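Long-range contacts in carboxylesterase (Est-2) (Archaeoglobus fulgidus, PDB 5FRD), which is a thermophilic carboxylesterase of the alpha/beta hydrolase family that probably hydrolyses carboxylic esters and carries a bound coenzyme A molecule: residues K82-G87 and C106-L111; D137-M142 and D200-L205. All blocks are in the same frame, centred on the assembly; numbering follows the deposited sequence. Where two conformers were deposited one is given.

Interaction 1 (K82-G87 and C106-L111); sequences KAVVVG and CLALVL
Strands 83-87 and 108-111 run side by side and parallel, their axes 4.7 Å apart at the closest and 15° from alignment. Residues of the first alternate in reaching across: Ala83 O accepts from Leu107 N, Val85 N gives to Ala108 O and Val85 O takes Val110 N at 2.8 Å, and Gly87 N closes on Val110 O at 3.0 Å. In the first of these Leu107 N stands 54° out of the Ala83 carbonyl plane, where segment 106-111 turns a corner at Leu107. Val84, Val86, Ala108 and Val110 share one face. There Val84 CG1, anti to its backbone N (chi1 176°), meets Val110 CG2 at 3.7 Å, while Val86 lies beside Val110 and points the same way, its CG2 3.9 Å from Val110 CB. Leu242 and Phe245 of helix 235-249 pack on Val110 from this side. On the other face Val85 CG2 touches Cys106 SG at 4.0 Å and Val85 CB meets Leu109 CD2, with helix 90-101 supplying Ala95 against Val85 and Tyr99 against Cys106 and Leu109. At the start of the pair, Leu107 CD2 rests 3.9 Å from Lys82 CB, and the Lys82 amine turns off to Glu104 O. The two strands are joined through helix 90-101 as a beta-alpha-beta crossover. Backbone bonds set the alignment and branched aliphatic groups fill both faces, although the buried Ala108 N finds no partner: the chemistry is that of an apolar sheet centre, sandwiched between helices.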
loop_
_atom_site.group_PDB
_atom_site.type_symbol
_atom_site.label_atom_id
_atom_site.label_comp_id
_atom_site.label_asym_id
_atom_site.label_seq_id
_atom_site.Cartn_x
_atom_site.Cartn_y
_atom_site.Cartn_z
ATOM N N LYS A 82 6.562 16.675 -0.008
ATOM C CA LYS A 82 6.770 15.806 -1.168
ATOM C C LYS A 82 7.422 14.529 -0.666
ATOM O O LYS A 82 8.119 14.531 0.329
ATOM C CB LYS A 82 7.663 16.458 -2.205
ATOM C CG LYS A 82 7.148 17.786 -2.706
ATOM C CD LYS A 82 8.011 18.274 -3.856
ATOM C CE LYS A 82 7.602 19.668 -4.321
ATOM N NZ LYS A 82 6.358 19.664 -5.144
ATOM N N ALA A 83 7.166 13.408 -1.338
ATOM C CA ALA A 83 7.719 12.147 -0.821
ATOM C C ALA A 83 7.791 11.087 -1.883
ATOM O O ALA A 83 7.105 11.154 -2.913
ATOM C CB ALA A 83 6.849 11.618 0.314
ATOM N N VAL A 84 8.624 10.076 -1.601
ATOM C CA VAL A 84 8.500 8.788 -2.247
ATOM C C VAL A 84 7.232 8.145 -1.673
ATOM O O VAL A 84 7.145 7.980 -0.455
ATOM C CB VAL A 84 9.742 7.957 -1.970
ATOM C CG1 VAL A 84 9.590 6.552 -2.553
ATOM C CG2 VAL A 84 10.982 8.645 -2.524
ATOM N N VAL A 85 6.298 7.787 -2.526
ATOM C CA VAL A 85 5.033 7.224 -2.087
ATOM C C VAL A 85 5.063 5.720 -2.250
ATOM O O VAL A 85 5.295 5.231 -3.372
ATOM C CB VAL A 85 3.865 7.807 -2.867
ATOM C CG1 VAL A 85 2.546 7.204 -2.420
ATOM C CG2 VAL A 85 3.822 9.333 -2.714
ATOM N N VAL A 86 4.874 5.009 -1.153
ATOM C CA VAL A 86 4.973 3.529 -1.090
ATOM C C VAL A 86 3.565 3.011 -0.814
ATOM O O VAL A 86 3.002 3.300 0.238
ATOM C CB VAL A 86 5.914 3.106 0.033
ATOM C CG1 VAL A 86 6.040 1.582 0.077
ATOM C CG2 VAL A 86 7.275 3.755 -0.083
ATOM N N GLY A 87 2.988 2.262 -1.736
ATOM C CA GLY A 87 1.641 1.729 -1.590
ATOM C C GLY A 87 1.553 0.240 -1.744
ATOM O O GLY A 87 2.098 -0.286 -2.710
ATOM N N CYS A 106 4.940 13.785 -5.657
ATOM C CA CYS A 106 5.568 12.465 -5.748
ATOM C C CYS A 106 6.974 12.568 -6.269
ATOM O O CYS A 106 7.196 12.958 -7.440
ATOM C CB CYS A 106 4.804 11.597 -6.691
ATOM S SG CYS A 106 3.144 11.304 -6.149
ATOM N N LEU A 107 7.935 12.247 -5.432
ATOM C CA LEU A 107 9.313 12.191 -5.844
ATOM C C LEU A 107 9.598 10.889 -6.590
ATOM O O LEU A 107 10.467 10.823 -7.476
ATOM C CB LEU A 107 10.250 12.260 -4.659
ATOM C CG LEU A 107 10.070 13.455 -3.712
ATOM C CD1 LEU A 107 11.002 13.299 -2.538
ATOM C CD2 LEU A 107 10.324 14.757 -4.476
ATOM N N ALA A 108 8.851 9.847 -6.231
ATOM C CA ALA A 108 9.025 8.508 -6.813
ATOM C C ALA A 108 7.875 7.660 -6.292
ATOM O O ALA A 108 7.180 8.055 -5.366
ATOM C CB ALA A 108 10.341 7.887 -6.388
ATOM N N LEU A 109 7.642 6.505 -6.914
ATOM C CA LEU A 109 6.571 5.583 -6.554
ATOM C C LEU A 109 7.166 4.235 -6.216
ATOM O O LEU A 109 8.077 3.788 -6.916
ATOM C CB LEU A 109 5.598 5.418 -7.698
ATOM C CG LEU A 109 4.586 6.518 -7.945
ATOM C CD1 LEU A 109 3.776 6.222 -9.197
ATOM C CD2 LEU A 109 3.603 6.614 -6.785
ATOM N N VAL A 110 6.657 3.581 -5.186
ATOM C CA VAL A 110 7.031 2.221 -4.838
ATOM C C VAL A 110 5.722 1.468 -4.796
ATOM O O VAL A 110 4.870 1.715 -3.955
ATOM C CB VAL A 110 7.818 2.142 -3.559
ATOM C CG1 VAL A 110 8.160 0.675 -3.266
ATOM C CG2 VAL A 110 9.053 3.011 -3.602
ATOM N N LEU A 111 5.522 0.571 -5.752
ATOM C CA LEU A 111 4.299 -0.175 -5.940
ATOM C C LEU A 111 4.566 -1.585 -5.438
ATOM O O LEU A 111 5.376 -2.315 -6.018
ATOM C CB LEU A 111 3.902 -0.190 -7.407
ATOM C CG LEU A 111 3.646 1.196 -7.991
ATOM C CD1 LEU A 111 3.416 1.059 -9.489
ATOM C CD2 LEU A 111 2.463 1.888 -7.307
#

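Interaction 2 (D137-M142 and D200-L205); sequences DLMLSM and DKLTPL. With COA (coenzyme A), chain C.
Asp200 OD1, 4.0 Å from Met142 O across the contact, is gripped by its own loop: it takes Thr203 N at 2.9 Å in an almost straight bond (179°) that arrives from above the carboxylate plane, and a weak, bent one from Leu202 N. The bond from Thr203 N makes an Asx motif. Asp200 OD2 accepts from Thr203 OG1 and also from His228 ND1, so both carboxylate oxygens are engaged and the rotation of the group is fixed. Met142 O, in the turn that follows helix 132-141, receives Lys201 N at 3.2 Å, in the carbonyl plane. Around this bond the side chains interlock. Met142 crosses Leu202 at about a right angle, its CB 3.8 Å from Leu202 CG, and bends at chi3 (75°), which places CE 3.5 Å from Lys201 O. Met142 also crosses Lys201 at about a right angle, meeting it through the aliphatic CB. One helical turn earlier, Met139 CG touches Leu202 CD1 at 4.0 Å, so Leu202 is met by Met139 at CD1 and by Met142 at CG and CD2, with Met139 backed by Phe158 and Ile124. Leu202 CD2 touches both Met142 CB and N4P of coenzyme A, and the same N4P donates to Leu202 O at 2.9 Å; Met142 CE lies 4.0 Å from C6P of the pantetheine arm. Arg117 NH1 and Leu121 N also hydrogen-bond to the coenzyme A. Met142, Lys201 and Leu202 thus form part of the coenzyme A pocket, against the pantetheine arm. Asp200 is placed with His228 and Ser89 in a way consistent with the Ser-His-Asp triad of alpha/beta hydrolases, probably as its acid, on a loop after a sheet strand.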
loop_
_atom_site.group_PDB
_atom_site.type_symbol
_atom_site.label_atom_id
_atom_site.label_comp_id
_atom_site.label_asym_id
_atom_site.label_seq_id
_atom_site.Cartn_x
_atom_site.Cartn_y
_atom_site.Cartn_z
ATOM N N ASP A 137 -9.779 -16.908 5.443
ATOM C CA ASP A 137 -8.788 -17.936 5.291
ATOM C C ASP A 137 -8.325 -18.121 3.836
ATOM O O ASP A 137 -7.148 -18.314 3.587
ATOM C CB ASP A 137 -9.272 -19.283 5.813
ATOM C CG ASP A 137 -9.409 -19.313 7.326
ATOM O OD1 ASP A 137 -8.805 -18.479 8.042
ATOM O OD2 ASP A 137 -10.111 -20.238 7.785
ATOM N N LEU A 138 -9.249 -18.010 2.896
ATOM C CA LEU A 138 -8.891 -18.107 1.469
ATOM C C LEU A 138 -7.979 -16.948 1.038
ATOM O O LEU A 138 -6.903 -17.157 0.476
ATOM C CB LEU A 138 -10.158 -18.124 0.624
ATOM C CG LEU A 138 -9.940 -18.112 -0.894
ATOM C CD1 LEU A 138 -9.089 -19.282 -1.349
ATOM C CD2 LEU A 138 -11.290 -18.080 -1.574
ATOM N N MET A 139 -8.394 -15.734 1.394
ATOM C CA MET A 139 -7.568 -14.559 1.085
ATOM C C MET A 139 -6.180 -14.682 1.702
ATOM O O MET A 139 -5.150 -14.433 1.069
ATOM C CB MET A 139 -8.254 -13.302 1.554
ATOM C CG MET A 139 -7.492 -12.049 1.171
ATOM S SD MET A 139 -8.444 -10.611 1.613
ATOM C CE MET A 139 -7.218 -9.333 1.249
ATOM N N LEU A 140 -6.096 -15.075 2.967
ATOM C CA LEU A 140 -4.798 -15.137 3.624
ATOM C C LEU A 140 -3.912 -16.285 3.164
ATOM O O LEU A 140 -2.672 -16.164 3.172
ATOM C CB LEU A 140 -4.965 -15.122 5.141
ATOM C CG LEU A 140 -5.504 -13.762 5.632
ATOM C CD1 LEU A 140 -5.480 -13.734 7.148
ATOM C CD2 LEU A 140 -4.746 -12.546 5.130
ATOM N N SER A 141 -4.532 -17.375 2.667
ATOM C CA SER A 141 -3.768 -18.442 2.039
ATOM C C SER A 141 -3.022 -17.964 0.782
ATOM O O SER A 141 -2.025 -18.559 0.384
ATOM C CB SER A 141 -4.664 -19.651 1.668
ATOM O OG SER A 141 -5.487 -19.405 0.542
ATOM N N MET A 142 -3.528 -16.897 0.170
ATOM C CA MET A 142 -2.964 -16.297 -1.029
ATOM C C MET A 142 -2.042 -15.108 -0.727
ATOM O O MET A 142 -1.471 -14.524 -1.652
ATOM C CB MET A 142 -4.115 -15.827 -1.914
ATOM C CG MET A 142 -4.994 -16.983 -2.409
ATOM S SD MET A 142 -6.529 -16.496 -3.200
ATOM C CE MET A 142 -5.892 -15.926 -4.753
ATOM N N ASP A 200 3.293 -14.434 -4.119
ATOM C CA ASP A 200 2.042 -13.667 -4.019
ATOM C C ASP A 200 0.994 -14.172 -5.021
ATOM O O ASP A 200 1.244 -14.163 -6.238
ATOM C CB ASP A 200 2.368 -12.173 -4.289
ATOM C CG ASP A 200 1.217 -11.223 -3.987
ATOM O OD1 ASP A 200 0.045 -11.617 -3.962
ATOM O OD2 ASP A 200 1.522 -10.017 -3.791
ATOM N N LYS A 201 -0.182 -14.570 -4.528
ATOM C CA LYS A 201 -1.274 -15.029 -5.389
ATOM C C LYS A 201 -2.423 -14.036 -5.495
ATOM O O LYS A 201 -3.313 -14.194 -6.330
ATOM C CB LYS A 201 -1.773 -16.399 -4.919
ATOM C CG LYS A 201 -0.704 -17.472 -5.070
ATOM C CD LYS A 201 -1.227 -18.880 -5.057
ATOM C CE LYS A 201 -1.518 -19.482 -6.422
ATOM N NZ LYS A 201 -2.571 -20.530 -6.330
ATOM N N LEU A 202 -2.430 -13.001 -4.657
ATOM C CA LEU A 202 -3.450 -11.973 -4.755
ATOM C C LEU A 202 -3.115 -10.978 -5.860
ATOM O O LEU A 202 -3.996 -10.514 -6.575
ATOM C CB LEU A 202 -3.641 -11.249 -3.421
ATOM C CG LEU A 202 -4.275 -12.076 -2.301
ATOM C CD1 LEU A 202 -4.228 -11.326 -0.987
ATOM C CD2 LEU A 202 -5.721 -12.421 -2.696
ATOM N N THR A 203 -1.843 -10.591 -5.924
ATOM C CA THR A 203 -1.343 -9.660 -6.941
ATOM C C THR A 203 -0.057 -10.309 -7.449
ATOM O O THR A 203 1.016 -10.088 -6.948
ATOM C CB THR A 203 -1.083 -8.250 -6.359
ATOM O OG1 THR A 203 -0.246 -8.327 -5.213
ATOM C CG2 THR A 203 -2.368 -7.578 -5.953
ATOM N N PRO A 204 -0.200 -11.193 -8.450
ATOM C CA PRO A 204 0.928 -12.050 -8.809
ATOM C C PRO A 204 1.985 -11.357 -9.656
ATOM O O PRO A 204 1.878 -10.159 -9.997
ATOM C CB PRO A 204 0.254 -13.190 -9.575
ATOM C CG PRO A 204 -0.958 -12.577 -10.138
ATOM C CD PRO A 204 -1.435 -11.571 -9.136
ATOM N N LEU A 205 3.014 -12.110 -10.019
ATOM C CA LEU A 205 4.134 -11.586 -10.777
ATOM C C LEU A 205 3.695 -10.823 -12.008
ATOM O O LEU A 205 4.219 -9.747 -12.266
ATOM C CB LEU A 205 5.046 -12.728 -11.196
ATOM C CG LEU A 205 6.234 -12.357 -12.065
ATOM C CD1 LEU A 205 7.181 -11.398 -11.332
ATOM C CD2 LEU A 205 6.985 -13.608 -12.475
HETATM N N1A COA C . -2.136 -6.460 -14.486
HETATM C C2A COA C . -1.988 -7.087 -15.662
HETATM N N3A COA C . -2.983 -7.794 -16.213
HETATM C C4A COA C . -4.188 -7.881 -15.607
HETATM C C5A COA C . -4.430 -7.229 -14.337
HETATM C C6A COA C . -3.314 -6.474 -13.793
HETATM N N6A COA C . -3.455 -5.844 -12.608
HETATM N N7A COA C . -5.685 -7.490 -13.938
HETATM C C8A COA C . -6.221 -8.237 -14.920
HETATM N N9A COA C . -5.320 -8.466 -15.898
HETATM C C1B COA C . -5.568 -9.284 -17.101
HETATM C C2B COA C . -5.648 -10.721 -16.673
HETATM O O2B COA C . -4.338 -11.282 -16.603
HETATM C C3B COA C . -6.566 -11.303 -17.735
HETATM O O3B COA C . -5.792 -11.614 -18.893
HETATM P P3B COA C . -5.988 -12.988 -19.723
HETATM O O7A COA C . -7.410 -12.841 -20.224
HETATM O O8A COA C . -5.761 -14.074 -18.690
HETATM O O9A COA C . -4.907 -12.917 -20.779
HETATM C C4B COA C . -7.521 -10.167 -18.046
HETATM O O4B COA C . -6.828 -8.964 -17.656
HETATM C C5B COA C . -8.857 -10.250 -17.328
HETATM O O5B COA C . -8.629 -10.307 -15.911
HETATM P P1A COA C . -9.656 -9.644 -14.871
HETATM O O1A COA C . -10.057 -8.295 -15.306
HETATM O O2A COA C . -8.963 -9.765 -13.513
HETATM O O3A COA C . -11.011 -10.510 -14.880
HETATM P P2A COA C . -11.219 -12.100 -14.747
HETATM O O4A COA C . -12.719 -12.196 -14.695
HETATM O O5A COA C . -10.377 -12.818 -15.756
HETATM O O6A COA C . -10.588 -12.559 -13.330
HETATM C CBP COA C . -10.317 -12.776 -10.988
HETATM C CCP COA C . -11.136 -12.122 -12.092
HETATM C CDP COA C . -10.839 -12.268 -9.646
HETATM C CEP COA C . -10.503 -14.304 -11.084
HETATM C CAP COA C . -8.828 -12.386 -11.169
HETATM O OAP COA C . -8.693 -10.943 -11.236
HETATM C C9P COA C . -7.949 -12.931 -10.064
HETATM O O9P COA C . -7.745 -14.124 -9.976
HETATM N N8P COA C . -7.397 -12.032 -9.229
HETATM C C7P COA C . -6.397 -12.371 -8.213
HETATM C C6P COA C . -6.986 -12.706 -6.847
HETATM C C5P COA C . -7.585 -11.576 -6.033
HETATM O O5P COA C . -8.710 -11.695 -5.529
HETATM N N4P COA C . -6.825 -10.496 -5.835
HETATM C C3P COA C . -7.229 -9.401 -4.984
HETATM C C2P COA C . -6.690 -8.103 -5.537
HETATM S S1P COA C . -7.075 -6.775 -4.375
#

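In the fold
Interaction 1 belongs to the central sheet and interaction 2 to the coenzyme A pocket beside it; their centres are 24 Å apart, on opposite sides of the chain's centre, and their nearest atoms approach to about 8 Å without touching. What relates them is the probable active site. Strand 83-88 leads into the Gly87-Ser89-Gly91 pattern, consistent with a nucleophile elbow, whereas 200-205 brings Asp200, the likely acid partner of His228. Strand 192-197, next to 106-112 in the sheet, leads into that loop. The side chain of Leu111 in interaction 1 stays about 10 Å from the bound coenzyme A, which interaction 2 contacts directly.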